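Local coordinates for E3 SUMO-protein ligase SIZ1 (Saccharomyces cerevisiae, PDB 3I2D) that acts as an E3 ligase that mediates attachment of the small modifier SUMO (Smt3) to septins and PCNA, at residues C268-C273 against C291-I296; T246-Q251 against E307-I312; L119-G124 against A169-H174; Q209-V214 against D275-L280; P218-Q223 against N302-E307. All coordinates share one frame; numbering follows the deposited sequence.

Followed from the N terminus, the chain first closes on itself in interaction 3, where strand 117-125 takes up the short strand 169-170 within the PINIT domain; this loop is complete before any other begins. Interaction 4 then opens from helix 207-215 and closes on helix 276-285, so it crosses interactions 5, 2 and 1. Interaction 5 joins the lead-in to helix 222-234 to strand 303-305, and interaction 2 joins strand 245-249 to helix 307-313; these two cross and share E307. Interaction 1, the zinc site, lies within the span of both. Four overlapping closures thus knit the SP-RING together and bring helices 207-215 and 222-234 against it.

Interaction 1 of 5, residues C268-C273 against C291-I296; sequences CKHLQC and CPVCQI. With ZN (zinc ion), chain B.
C268 and H270 face C291 and C294 across a single zinc ion, which the four side chains grip together. The sulfur bonds are 2.1 Å from zinc to C268 SG and 2.3 Å from zinc to each of C291 SG and C294 SG. The fourth ligand is H270 NE2, 2.1 Å from the metal. H270 has CG between its backbone N and carbonyl carbon (chi1 60°), which swings the imidazole toward the other segment, where the sulfurs of C291 and C294 lie at the ring edge. V293 settles over one ring face: its CG1 sits 3.8 Å from the H270 ring centroid, only 12° off the normal, in a CH-pi contact. The other methyl of V293, CG2, meets Q272 CG at 3.8 Å, so one side chain touches both the ligand ring and Q272. Within the CxxC loop, the N-H groups of V293 and C294 both make weak hydrogen bonds to C291 SG, the latter almost straight. Farther out, K264 NZ donates to H270 O and P292 packs on F274. This set of three cysteines and one histidine is the one metal site of the SP-RING, where classical RING fingers hold two. Three sulfurs probably bind as thiolates, and the N-H groups directed at C291 SG would help to offset the negative charge of that sulfur.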
# COMPACT_ATOMS: atom_id res chain seq x y z
N CYS A 268 -19.14 -2.93 2.73
CA CYS A 268 -19.39 -4.33 2.40
C CYS A 268 -20.80 -4.79 2.77
O CYS A 268 -21.29 -4.53 3.87
CB CYS A 268 -18.34 -5.24 3.06
SG CYS A 268 -16.71 -5.37 2.17
N LYS A 269 -21.45 -5.47 1.83
CA LYS A 269 -22.79 -5.99 2.03
C LYS A 269 -22.71 -7.49 2.27
O LYS A 269 -22.95 -8.29 1.37
CB LYS A 269 -23.67 -5.73 0.81
CG LYS A 269 -24.26 -4.33 0.73
CD LYS A 269 -23.26 -3.28 0.27
CE LYS A 269 -23.90 -1.89 0.33
NZ LYS A 269 -25.22 -1.84 -0.38
N HIS A 270 -22.33 -7.87 3.48
CA HIS A 270 -22.23 -9.28 3.83
C HIS A 270 -21.76 -9.42 5.26
O HIS A 270 -21.06 -8.56 5.80
CB HIS A 270 -21.30 -10.04 2.85
CG HIS A 270 -19.89 -9.54 2.80
ND1 HIS A 270 -18.98 -9.77 3.81
CD2 HIS A 270 -19.22 -8.81 1.86
CE1 HIS A 270 -17.82 -9.21 3.50
NE2 HIS A 270 -17.94 -8.62 2.32
N LEU A 271 -22.19 -10.51 5.89
CA LEU A 271 -21.86 -10.81 7.27
C LEU A 271 -20.41 -11.26 7.46
O LEU A 271 -19.74 -10.83 8.41
CB LEU A 271 -22.79 -11.90 7.77
CG LEU A 271 -23.69 -11.55 8.95
CD1 LEU A 271 -24.34 -10.18 8.76
CD2 LEU A 271 -24.74 -12.64 9.07
N GLN A 272 -19.94 -12.13 6.56
CA GLN A 272 -18.58 -12.66 6.63
C GLN A 272 -17.50 -11.59 6.69
O GLN A 272 -17.42 -10.73 5.81
CB GLN A 272 -18.31 -13.60 5.44
CG GLN A 272 -16.93 -14.31 5.45
CD GLN A 272 -16.61 -14.99 6.78
OE1 GLN A 272 -17.46 -15.69 7.35
NE2 GLN A 272 -15.39 -14.81 7.27
N CYS A 273 -16.69 -11.64 7.74
CA CYS A 273 -15.59 -10.70 7.89
C CYS A 273 -14.32 -11.45 7.56
O CYS A 273 -14.37 -12.62 7.18
CB CYS A 273 -15.51 -10.18 9.33
SG CYS A 273 -16.96 -9.27 9.85
N CYS A 291 -11.84 -6.69 -1.27
CA CYS A 291 -12.33 -7.54 -0.22
C CYS A 291 -12.18 -9.01 -0.63
O CYS A 291 -12.52 -9.37 -1.75
CB CYS A 291 -13.80 -7.20 0.06
SG CYS A 291 -14.58 -8.20 1.34
N PRO A 292 -11.65 -9.86 0.27
CA PRO A 292 -11.44 -11.30 0.03
C PRO A 292 -12.75 -12.06 -0.10
O PRO A 292 -12.80 -13.15 -0.67
CB PRO A 292 -10.67 -11.76 1.28
CG PRO A 292 -10.03 -10.51 1.79
CD PRO A 292 -11.09 -9.47 1.58
N VAL A 293 -13.81 -11.47 0.44
CA VAL A 293 -15.13 -12.09 0.41
C VAL A 293 -16.00 -11.71 -0.81
O VAL A 293 -16.47 -12.59 -1.54
CB VAL A 293 -15.90 -11.77 1.72
CG1 VAL A 293 -17.21 -12.51 1.77
CG2 VAL A 293 -15.06 -12.14 2.92
N CYS A 294 -16.20 -10.41 -1.04
CA CYS A 294 -17.02 -9.90 -2.14
C CYS A 294 -16.23 -9.25 -3.29
O CYS A 294 -16.82 -8.73 -4.24
CB CYS A 294 -18.02 -8.88 -1.61
SG CYS A 294 -17.26 -7.37 -0.97
N GLN A 295 -14.91 -9.27 -3.18
CA GLN A 295 -14.03 -8.70 -4.19
C GLN A 295 -14.19 -7.23 -4.52
O GLN A 295 -13.52 -6.75 -5.43
CB GLN A 295 -14.12 -9.48 -5.49
CG GLN A 295 -13.68 -10.92 -5.43
CD GLN A 295 -14.63 -11.79 -4.64
OE1 GLN A 295 -15.85 -11.73 -4.84
NE2 GLN A 295 -14.09 -12.62 -3.75
N ILE A 296 -15.05 -6.49 -3.82
CA ILE A 296 -15.19 -5.07 -4.15
C ILE A 296 -13.94 -4.28 -3.79
O ILE A 296 -13.05 -4.79 -3.12
CB ILE A 296 -16.40 -4.39 -3.44
CG1 ILE A 296 -16.04 -3.99 -2.01
CG2 ILE A 296 -17.58 -5.31 -3.43
CD1 ILE A 296 -17.08 -3.09 -1.34
ZN ZN B . -16.71 -7.28 1.26

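Interaction 2 of 5, residues T246-Q251 against E307-I312; sequences TIMSLQ and EFVDDI
In a buried apolar core of the SP-RING region, M248 on strand 245-249 and L250 just after it meet V309 and I312 on helix 307-313. M248 does most of the reaching. Its chain runs extended from the backbone and bends only at the last torsion (chi3 86°), which brings the CE methyl to the helix. There CE lies 3.8 Å from I312 CD1, the two side chains meeting tip to tip, and 3.9 Å from V309 CG2, with the F308 ring slightly farther off. Strand 246-249 and helix 307-312 run at 77° to each other, their axes 11.3 Å apart, a gap that this long thioether spans. The helix packs on a three-stranded antiparallel sheet, V323 of the middle strand touching both L250 and I312. At the end of strand 245-249, S249 OG accepts from Q251 N in an ST turn. Beside it, L250 crosses I312 at about a right angle, its CD2 4.0 Å from I312 CG2.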
# COMPACT_ATOMS: atom_id res chain seq x y z
N THR A 246 -28.78 -18.60 9.49
CA THR A 246 -27.62 -18.54 8.62
C THR A 246 -26.41 -19.07 9.39
O THR A 246 -26.34 -18.93 10.62
CB THR A 246 -27.32 -17.08 8.17
OG1 THR A 246 -28.52 -16.48 7.67
CG2 THR A 246 -26.25 -17.06 7.07
N ILE A 247 -25.49 -19.72 8.69
CA ILE A 247 -24.29 -20.24 9.32
C ILE A 247 -23.16 -19.30 8.92
O ILE A 247 -22.94 -19.04 7.73
CB ILE A 247 -23.96 -21.67 8.86
CG1 ILE A 247 -25.12 -22.62 9.19
CG2 ILE A 247 -22.71 -22.15 9.54
CD1 ILE A 247 -26.40 -22.39 8.37
N MET A 248 -22.46 -18.76 9.91
CA MET A 248 -21.36 -17.84 9.67
C MET A 248 -20.10 -18.47 10.22
O MET A 248 -20.16 -19.14 11.25
CB MET A 248 -21.61 -16.51 10.38
CG MET A 248 -20.43 -15.56 10.37
SD MET A 248 -20.80 -14.00 11.18
CE MET A 248 -20.44 -14.43 12.88
N SER A 249 -18.98 -18.23 9.55
CA SER A 249 -17.70 -18.79 9.99
C SER A 249 -16.91 -17.82 10.85
O SER A 249 -16.97 -16.61 10.66
CB SER A 249 -16.84 -19.17 8.79
OG SER A 249 -15.58 -19.68 9.20
N LEU A 250 -16.17 -18.37 11.80
CA LEU A 250 -15.33 -17.57 12.67
C LEU A 250 -13.92 -17.58 12.06
O LEU A 250 -13.00 -16.92 12.55
CB LEU A 250 -15.30 -18.17 14.08
CG LEU A 250 -16.65 -18.31 14.78
CD1 LEU A 250 -16.42 -18.76 16.22
CD2 LEU A 250 -17.39 -16.98 14.74
N GLN A 251 -13.78 -18.34 10.97
CA GLN A 251 -12.53 -18.48 10.25
C GLN A 251 -12.34 -17.38 9.21
O GLN A 251 -13.30 -16.92 8.59
CB GLN A 251 -12.48 -19.85 9.56
CG GLN A 251 -12.70 -21.03 10.50
CD GLN A 251 -11.70 -21.07 11.65
OE1 GLN A 251 -10.57 -21.51 11.48
NE2 GLN A 251 -12.12 -20.59 12.81
N GLU A 307 -18.15 -5.31 15.49
CA GLU A 307 -18.43 -5.55 16.89
C GLU A 307 -19.23 -6.83 17.08
O GLU A 307 -19.00 -7.59 18.03
CB GLU A 307 -19.19 -4.37 17.47
CG GLU A 307 -19.24 -4.40 18.98
CD GLU A 307 -20.00 -3.22 19.55
OE1 GLU A 307 -21.24 -3.20 19.41
OE2 GLU A 307 -19.34 -2.33 20.14
N PHE A 308 -20.18 -7.08 16.17
CA PHE A 308 -20.99 -8.28 16.29
C PHE A 308 -20.10 -9.51 16.30
O PHE A 308 -20.14 -10.30 17.26
CB PHE A 308 -21.98 -8.42 15.13
CG PHE A 308 -22.91 -9.59 15.30
CD1 PHE A 308 -23.92 -9.56 16.25
CD2 PHE A 308 -22.72 -10.75 14.57
CE1 PHE A 308 -24.73 -10.67 16.48
CE2 PHE A 308 -23.53 -11.88 14.79
CZ PHE A 308 -24.54 -11.83 15.75
N VAL A 309 -19.31 -9.68 15.24
CA VAL A 309 -18.42 -10.82 15.09
C VAL A 309 -17.33 -10.86 16.16
O VAL A 309 -16.94 -11.93 16.63
CB VAL A 309 -17.76 -10.85 13.69
CG1 VAL A 309 -16.85 -12.05 13.57
CG2 VAL A 309 -18.82 -10.92 12.62
N ASP A 310 -16.83 -9.68 16.55
CA ASP A 310 -15.81 -9.60 17.58
C ASP A 310 -16.38 -10.20 18.86
O ASP A 310 -15.71 -10.97 19.55
CB ASP A 310 -15.41 -8.15 17.82
CG ASP A 310 -14.04 -8.03 18.45
OD1 ASP A 310 -13.65 -6.89 18.82
OD2 ASP A 310 -13.33 -9.06 18.56
N ASP A 311 -17.63 -9.84 19.19
CA ASP A 311 -18.29 -10.35 20.39
C ASP A 311 -18.32 -11.88 20.40
O ASP A 311 -17.85 -12.51 21.35
CB ASP A 311 -19.72 -9.82 20.48
CG ASP A 311 -19.79 -8.43 21.10
OD1 ASP A 311 -18.70 -7.82 21.32
OD2 ASP A 311 -20.92 -7.95 21.37
N ILE A 312 -18.87 -12.48 19.35
CA ILE A 312 -18.95 -13.94 19.29
C ILE A 312 -17.55 -14.54 19.43
O ILE A 312 -17.34 -15.50 20.16
CB ILE A 312 -19.55 -14.41 17.93
CG1 ILE A 312 -20.93 -13.77 17.73
CG2 ILE A 312 -19.66 -15.94 17.90
CD1 ILE A 312 -21.60 -14.19 16.45

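Interaction 3 of 5, residues L119-G124 against A169-H174; sequences LYLFSG and ADLTPH
With CG anti to its carbonyl carbon (chi1 -80°), the ring of Y120 leans along the sheet toward D170, whose carboxylate is placed to meet it by a CG anti to the backbone N (chi1 -158°). Y120 presents its edge: CE1 lies 3.6 Å from D170 CG, the ring and carboxylate planes 70° apart. A water joins the ends of the two side chains, 2.6 Å from Y120 OH and donating to D170 OD2 at 2.7 Å, and R118 makes a salt bridge to that same oxygen. The other carboxylate oxygen, D170 OD1, accepts from T172 OG1 at 2.7 Å. This fixes the threonine hydroxyl, which in turn accepts the backbone N-H of L119, so the carboxylate acts as a second shell behind a backbone bond. Main-chain bonds continue the ladder: L171 N donates to L119 O at 2.9 Å, while L121 and A169 exchange a reciprocal pair, A169 N to L121 O being 3.0 Å. Leucines occupy the opposite face, where L171 packs against L119 and L121, and L83 and L145 close around it. Y120 with D170 is a non-hydrogen-bonded pair and L121 with A169 a hydrogen-bonded one, the alternation of an antiparallel ladder. Here it adds the short outermost strand 169-170 to strand 117-125 in a four-stranded sheet of the PINIT domain.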
# COMPACT_ATOMS: atom_id res chain seq x y z
N LEU A 119 15.65 4.82 1.78
CA LEU A 119 15.83 5.71 0.63
C LEU A 119 15.29 5.02 -0.63
O LEU A 119 15.91 4.09 -1.15
CB LEU A 119 17.30 6.03 0.45
CG LEU A 119 17.71 7.33 -0.23
CD1 LEU A 119 18.88 7.00 -1.13
CD2 LEU A 119 16.56 7.94 -1.02
N TYR A 120 14.14 5.48 -1.12
CA TYR A 120 13.54 4.87 -2.29
C TYR A 120 13.72 5.71 -3.55
O TYR A 120 13.68 6.94 -3.51
CB TYR A 120 12.03 4.66 -2.06
CG TYR A 120 11.68 3.45 -1.23
CD1 TYR A 120 12.67 2.67 -0.61
CD2 TYR A 120 10.35 3.04 -1.10
CE1 TYR A 120 12.34 1.53 0.11
CE2 TYR A 120 10.01 1.90 -0.38
CZ TYR A 120 11.01 1.15 0.22
OH TYR A 120 10.68 0.01 0.92
N LEU A 121 13.94 5.05 -4.67
CA LEU A 121 14.07 5.78 -5.90
C LEU A 121 12.77 5.51 -6.66
O LEU A 121 12.33 4.36 -6.78
CB LEU A 121 15.26 5.29 -6.69
CG LEU A 121 15.47 5.98 -8.03
CD1 LEU A 121 15.59 7.49 -7.84
CD2 LEU A 121 16.71 5.39 -8.68
N PHE A 122 12.12 6.58 -7.11
CA PHE A 122 10.87 6.45 -7.85
C PHE A 122 11.09 6.85 -9.29
O PHE A 122 12.04 7.57 -9.61
CB PHE A 122 9.77 7.36 -7.28
CG PHE A 122 9.22 6.91 -5.97
CD1 PHE A 122 9.98 7.03 -4.81
CD2 PHE A 122 7.96 6.36 -5.89
CE1 PHE A 122 9.48 6.61 -3.60
CE2 PHE A 122 7.45 5.93 -4.68
CZ PHE A 122 8.21 6.05 -3.53
N SER A 123 10.21 6.40 -10.16
CA SER A 123 10.29 6.73 -11.56
C SER A 123 8.89 6.87 -12.10
O SER A 123 8.00 6.14 -11.70
CB SER A 123 11.02 5.64 -12.32
OG SER A 123 11.06 5.94 -13.70
N GLY A 124 8.69 7.81 -13.00
CA GLY A 124 7.38 8.01 -13.59
C GLY A 124 7.57 8.63 -14.95
O GLY A 124 8.65 9.13 -15.25
N ALA A 169 12.79 1.52 -5.98
CA ALA A 169 13.98 0.74 -5.70
C ALA A 169 14.64 1.21 -4.39
O ALA A 169 14.86 2.39 -4.19
CB ALA A 169 14.95 0.85 -6.86
N ASP A 170 14.94 0.26 -3.52
CA ASP A 170 15.57 0.53 -2.23
C ASP A 170 17.08 0.71 -2.40
O ASP A 170 17.79 -0.27 -2.60
CB ASP A 170 15.35 -0.66 -1.29
CG ASP A 170 15.48 -0.29 0.17
OD1 ASP A 170 16.22 0.67 0.48
OD2 ASP A 170 14.86 -0.97 1.03
N LEU A 171 17.56 1.95 -2.32
CA LEU A 171 19.00 2.25 -2.45
C LEU A 171 19.73 2.11 -1.11
O LEU A 171 20.94 1.86 -1.07
CB LEU A 171 19.24 3.70 -2.91
CG LEU A 171 18.53 4.28 -4.12
CD1 LEU A 171 18.87 5.75 -4.23
CD2 LEU A 171 18.94 3.54 -5.35
N THR A 172 18.99 2.29 -0.03
CA THR A 172 19.49 2.26 1.34
C THR A 172 20.62 1.33 1.76
O THR A 172 21.60 1.79 2.35
CB THR A 172 18.34 2.07 2.29
OG1 THR A 172 17.20 2.78 1.78
CG2 THR A 172 18.71 2.63 3.65
N PRO A 173 20.50 0.03 1.50
CA PRO A 173 21.60 -0.86 1.91
C PRO A 173 22.93 -0.66 1.18
O PRO A 173 23.90 -1.34 1.50
CB PRO A 173 21.02 -2.26 1.68
CG PRO A 173 20.09 -2.06 0.53
CD PRO A 173 19.40 -0.75 0.91
N HIS A 174 22.99 0.25 0.23
CA HIS A 174 24.22 0.48 -0.53
C HIS A 174 24.77 1.89 -0.42
O HIS A 174 25.66 2.28 -1.17
CB HIS A 174 24.01 0.13 -2.00
CG HIS A 174 23.43 -1.23 -2.20
ND1 HIS A 174 24.14 -2.38 -1.95
CD2 HIS A 174 22.18 -1.63 -2.54
CE1 HIS A 174 23.35 -3.43 -2.12
NE2 HIS A 174 22.15 -3.00 -2.47
O HOH W 1 12.39 -1.83 1.63

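Interaction 4 of 5, residues Q209-V214 against D275-L280; sequences QLLEKV and DALWFL
L211 and L280 lie in the close part of this helix pair. L280 has CG anti to its carbonyl carbon (chi1 -71°), and its two methyls straddle neighbouring residues of the partner: CD1 rests 3.8 Å from L211 N, against the helix backbone itself, while CD2 meets L210 CD1 at 3.8 Å. L211 answers with CD1, which lies 3.7 Å from A276 CB; the small alanine lets the leucine tip come close to the first turn of helix 276-285. Helices 209-214 and 276-280 cross here at 133°, axes 9.6 Å apart, joining helix 207-215 to the zinc-finger helix. D275 is the N-cap just before that helix, its OD1 accepting from W278 N through the anti lone pair and more weakly from L277 N. Looser contacts complete the interface: L211 CD2 is 4.3 Å from L277 CD1, and V214 CG1 stands 4.4 Å from A276 CB. V214 also touches L303 of the adjoining strand. On the solvent side L277 is partly exposed, whereas E212 and K213 are exposed and take no part.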
# COMPACT_ATOMS: atom_id res chain seq x y z
N GLN A 209 0.97 -1.51 12.37
CA GLN A 209 0.75 -0.10 12.67
C GLN A 209 -0.58 0.28 12.07
O GLN A 209 -1.40 0.91 12.72
CB GLN A 209 1.81 0.79 12.05
CG GLN A 209 3.18 0.63 12.58
CD GLN A 209 4.04 1.77 12.14
OE1 GLN A 209 3.69 2.93 12.37
NE2 GLN A 209 5.17 1.47 11.50
N LEU A 210 -0.80 -0.11 10.81
CA LEU A 210 -2.06 0.18 10.14
C LEU A 210 -3.22 -0.49 10.85
O LEU A 210 -4.32 0.06 10.87
CB LEU A 210 -2.03 -0.30 8.70
CG LEU A 210 -1.12 0.43 7.73
CD1 LEU A 210 -1.43 -0.05 6.34
CD2 LEU A 210 -1.34 1.92 7.82
N LEU A 211 -2.99 -1.68 11.41
CA LEU A 211 -4.04 -2.39 12.15
C LEU A 211 -4.54 -1.48 13.25
O LEU A 211 -5.72 -1.46 13.58
CB LEU A 211 -3.54 -3.68 12.79
CG LEU A 211 -4.58 -4.31 13.73
CD1 LEU A 211 -5.71 -4.91 12.91
CD2 LEU A 211 -3.94 -5.38 14.61
N GLU A 212 -3.62 -0.71 13.83
CA GLU A 212 -4.02 0.18 14.88
C GLU A 212 -5.01 1.22 14.38
O GLU A 212 -5.93 1.59 15.09
CB GLU A 212 -2.80 0.85 15.50
CG GLU A 212 -3.02 1.17 16.97
CD GLU A 212 -3.55 -0.03 17.76
OE1 GLU A 212 -2.89 -1.10 17.74
OE2 GLU A 212 -4.62 0.10 18.39
N LYS A 213 -4.82 1.69 13.15
CA LYS A 213 -5.73 2.67 12.57
C LYS A 213 -7.11 2.06 12.38
O LYS A 213 -8.12 2.74 12.54
CB LYS A 213 -5.20 3.17 11.23
CG LYS A 213 -4.09 4.21 11.36
CD LYS A 213 -3.73 4.82 10.00
CE LYS A 213 -4.98 5.00 9.12
NZ LYS A 213 -6.16 5.59 9.84
N VAL A 214 -7.15 0.78 12.04
CA VAL A 214 -8.43 0.11 11.85
C VAL A 214 -9.13 -0.05 13.20
O VAL A 214 -10.32 0.20 13.29
CB VAL A 214 -8.25 -1.28 11.20
CG1 VAL A 214 -9.60 -1.98 11.07
CG2 VAL A 214 -7.63 -1.13 9.83
N ASP A 275 -9.79 -11.38 8.65
CA ASP A 275 -8.87 -10.84 9.62
C ASP A 275 -8.11 -9.61 9.14
O ASP A 275 -7.32 -9.70 8.20
CB ASP A 275 -7.91 -11.93 10.06
CG ASP A 275 -7.12 -11.53 11.28
OD1 ASP A 275 -6.02 -10.95 11.11
OD2 ASP A 275 -7.60 -11.75 12.41
N ALA A 276 -8.31 -8.47 9.81
CA ALA A 276 -7.64 -7.23 9.40
C ALA A 276 -6.13 -7.36 9.40
O ALA A 276 -5.43 -6.70 8.62
CB ALA A 276 -8.07 -6.05 10.27
N LEU A 277 -5.59 -8.20 10.28
CA LEU A 277 -4.15 -8.34 10.31
C LEU A 277 -3.66 -9.07 9.08
O LEU A 277 -2.67 -8.66 8.47
CB LEU A 277 -3.68 -9.06 11.57
CG LEU A 277 -2.15 -9.02 11.68
CD1 LEU A 277 -1.65 -7.57 11.65
CD2 LEU A 277 -1.74 -9.70 12.94
N TRP A 278 -4.34 -10.16 8.71
CA TRP A 278 -3.92 -10.91 7.54
C TRP A 278 -4.21 -10.12 6.29
O TRP A 278 -3.40 -10.09 5.37
CB TRP A 278 -4.61 -12.27 7.45
CG TRP A 278 -3.99 -13.32 8.36
CD1 TRP A 278 -4.32 -13.58 9.65
CD2 TRP A 278 -2.92 -14.21 8.03
NE1 TRP A 278 -3.53 -14.59 10.15
CE2 TRP A 278 -2.66 -15.00 9.18
CE3 TRP A 278 -2.16 -14.43 6.87
CZ2 TRP A 278 -1.67 -15.98 9.21
CZ3 TRP A 278 -1.17 -15.42 6.90
CH2 TRP A 278 -0.94 -16.18 8.07
N PHE A 279 -5.36 -9.46 6.25
CA PHE A 279 -5.66 -8.68 5.08
C PHE A 279 -4.52 -7.70 4.78
O PHE A 279 -4.09 -7.54 3.63
CB PHE A 279 -6.95 -7.89 5.29
CG PHE A 279 -7.31 -7.00 4.15
CD1 PHE A 279 -7.77 -7.52 2.95
CD2 PHE A 279 -7.17 -5.62 4.26
CE1 PHE A 279 -8.09 -6.69 1.86
CE2 PHE A 279 -7.49 -4.77 3.19
CZ PHE A 279 -7.95 -5.31 1.99
N LEU A 280 -4.01 -7.05 5.83
CA LEU A 280 -2.96 -6.05 5.69
C LEU A 280 -1.59 -6.62 5.35
O LEU A 280 -0.80 -5.96 4.68
CB LEU A 280 -2.89 -5.20 6.96
CG LEU A 280 -4.07 -4.25 7.13
CD1 LEU A 280 -4.22 -3.84 8.58
CD2 LEU A 280 -3.85 -3.03 6.25

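Interaction 5 of 5, residues P218-Q223 against N302-E307; sequences PKIIKQ and NLAISE
P218 sends its carbonyl O to within 3.4 Å of A304 CB as the chain comes alongside strand 303-305. The two backbones run in roughly the same direction, 36° apart, and are joined by a single beta bridge, I220 with S306, at the edge of the SP-RING sheet. In K219, CG stands between backbone N and carbonyl carbon (chi1 44°), which lays the chain across that of E307 at about a right angle, CD lying 3.1 Å from E307 OE2, whereas K219 NZ bends back over I305, 5.4 Å from the same oxygen. I220 supplies both backbone bonds: its N donates to I305 O at 2.9 Å, and its O accepts from E307 N at 3.1 Å. A water donates to I220 O and reaches S306 OG, which caps the following helix by accepting from V309 N. The I220 side chain turns CG1 onto A304. Past I221, the N-cap of helix 222-234, K222 lays its aliphatic chain across the carboxylate of E307, CG 3.1 Å from E307 OE1.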
# COMPACT_ATOMS: atom_id res chain seq x y z
N PRO A 218 -14.24 3.79 14.15
CA PRO A 218 -15.55 3.42 14.68
C PRO A 218 -15.91 2.02 14.19
O PRO A 218 -15.96 1.79 12.98
CB PRO A 218 -16.47 4.48 14.09
CG PRO A 218 -15.59 5.68 14.03
CD PRO A 218 -14.29 5.12 13.51
N LYS A 219 -16.15 1.09 15.10
CA LYS A 219 -16.49 -0.24 14.64
C LYS A 219 -17.84 -0.27 13.94
O LYS A 219 -18.48 0.76 13.78
CB LYS A 219 -16.45 -1.24 15.81
CG LYS A 219 -17.09 -0.78 17.08
CD LYS A 219 -16.96 -1.86 18.17
CE LYS A 219 -15.56 -1.94 18.76
NZ LYS A 219 -14.54 -2.19 17.72
N ILE A 220 -18.25 -1.44 13.48
CA ILE A 220 -19.54 -1.60 12.83
C ILE A 220 -20.34 -2.17 13.98
O ILE A 220 -20.19 -3.33 14.35
CB ILE A 220 -19.44 -2.61 11.66
CG1 ILE A 220 -18.45 -2.09 10.62
CG2 ILE A 220 -20.79 -2.83 11.01
CD1 ILE A 220 -18.09 -3.12 9.58
N ILE A 221 -21.19 -1.32 14.56
CA ILE A 221 -21.98 -1.68 15.72
C ILE A 221 -22.97 -2.82 15.47
O ILE A 221 -23.45 -3.01 14.35
CB ILE A 221 -22.70 -0.42 16.30
CG1 ILE A 221 -23.78 0.08 15.34
CG2 ILE A 221 -21.68 0.70 16.48
CD1 ILE A 221 -24.41 1.40 15.76
N LYS A 222 -23.25 -3.57 16.53
CA LYS A 222 -24.16 -4.71 16.46
C LYS A 222 -25.52 -4.40 15.84
O LYS A 222 -26.05 -5.20 15.08
CB LYS A 222 -24.35 -5.29 17.86
CG LYS A 222 -23.05 -5.58 18.60
CD LYS A 222 -23.30 -6.18 19.96
CE LYS A 222 -23.99 -7.52 19.83
NZ LYS A 222 -24.42 -8.06 21.15
N GLN A 223 -26.10 -3.25 16.17
CA GLN A 223 -27.40 -2.91 15.61
C GLN A 223 -27.37 -3.03 14.10
O GLN A 223 -28.30 -3.59 13.51
CB GLN A 223 -27.82 -1.49 16.02
CG GLN A 223 -28.41 -1.37 17.42
CD GLN A 223 -27.43 -1.76 18.53
OE1 GLN A 223 -26.24 -1.41 18.48
NE2 GLN A 223 -27.92 -2.47 19.53
N ASN A 302 -11.88 2.92 5.24
CA ASN A 302 -13.21 2.35 5.43
C ASN A 302 -13.21 1.00 6.12
O ASN A 302 -14.26 0.39 6.29
CB ASN A 302 -13.90 2.20 4.08
CG ASN A 302 -14.22 3.52 3.45
OD1 ASN A 302 -14.69 3.58 2.32
ND2 ASN A 302 -13.99 4.60 4.19
N LEU A 303 -12.02 0.54 6.51
CA LEU A 303 -11.90 -0.75 7.15
C LEU A 303 -12.19 -0.60 8.65
O LEU A 303 -11.53 0.16 9.35
CB LEU A 303 -10.48 -1.29 6.93
CG LEU A 303 -10.26 -2.81 6.95
CD1 LEU A 303 -11.08 -3.46 5.85
CD2 LEU A 303 -8.78 -3.12 6.73
N ALA A 304 -13.20 -1.33 9.12
CA ALA A 304 -13.60 -1.28 10.53
C ALA A 304 -13.83 -2.67 11.13
O ALA A 304 -14.17 -3.62 10.43
CB ALA A 304 -14.86 -0.45 10.68
N ILE A 305 -13.63 -2.79 12.44
CA ILE A 305 -13.83 -4.04 13.15
C ILE A 305 -15.33 -4.24 13.27
O ILE A 305 -16.06 -3.27 13.44
CB ILE A 305 -13.25 -3.99 14.60
CG1 ILE A 305 -11.73 -3.92 14.55
CG2 ILE A 305 -13.72 -5.21 15.41
CD1 ILE A 305 -11.11 -5.03 13.76
N SER A 306 -15.78 -5.48 13.17
CA SER A 306 -17.20 -5.79 13.32
C SER A 306 -17.44 -6.17 14.77
O SER A 306 -16.98 -7.21 15.23
CB SER A 306 -17.60 -6.96 12.42
OG SER A 306 -18.74 -7.63 12.95
N GLU A 307 -18.15 -5.31 15.49
CA GLU A 307 -18.43 -5.55 16.89
C GLU A 307 -19.23 -6.83 17.08
O GLU A 307 -19.00 -7.59 18.03
CB GLU A 307 -19.19 -4.37 17.47
CG GLU A 307 -19.24 -4.40 18.98
CD GLU A 307 -20.00 -3.22 19.55
OE1 GLU A 307 -21.24 -3.20 19.41
OE2 GLU A 307 -19.34 -2.33 20.14
O HOH W 2 -20.84 -5.72 14.10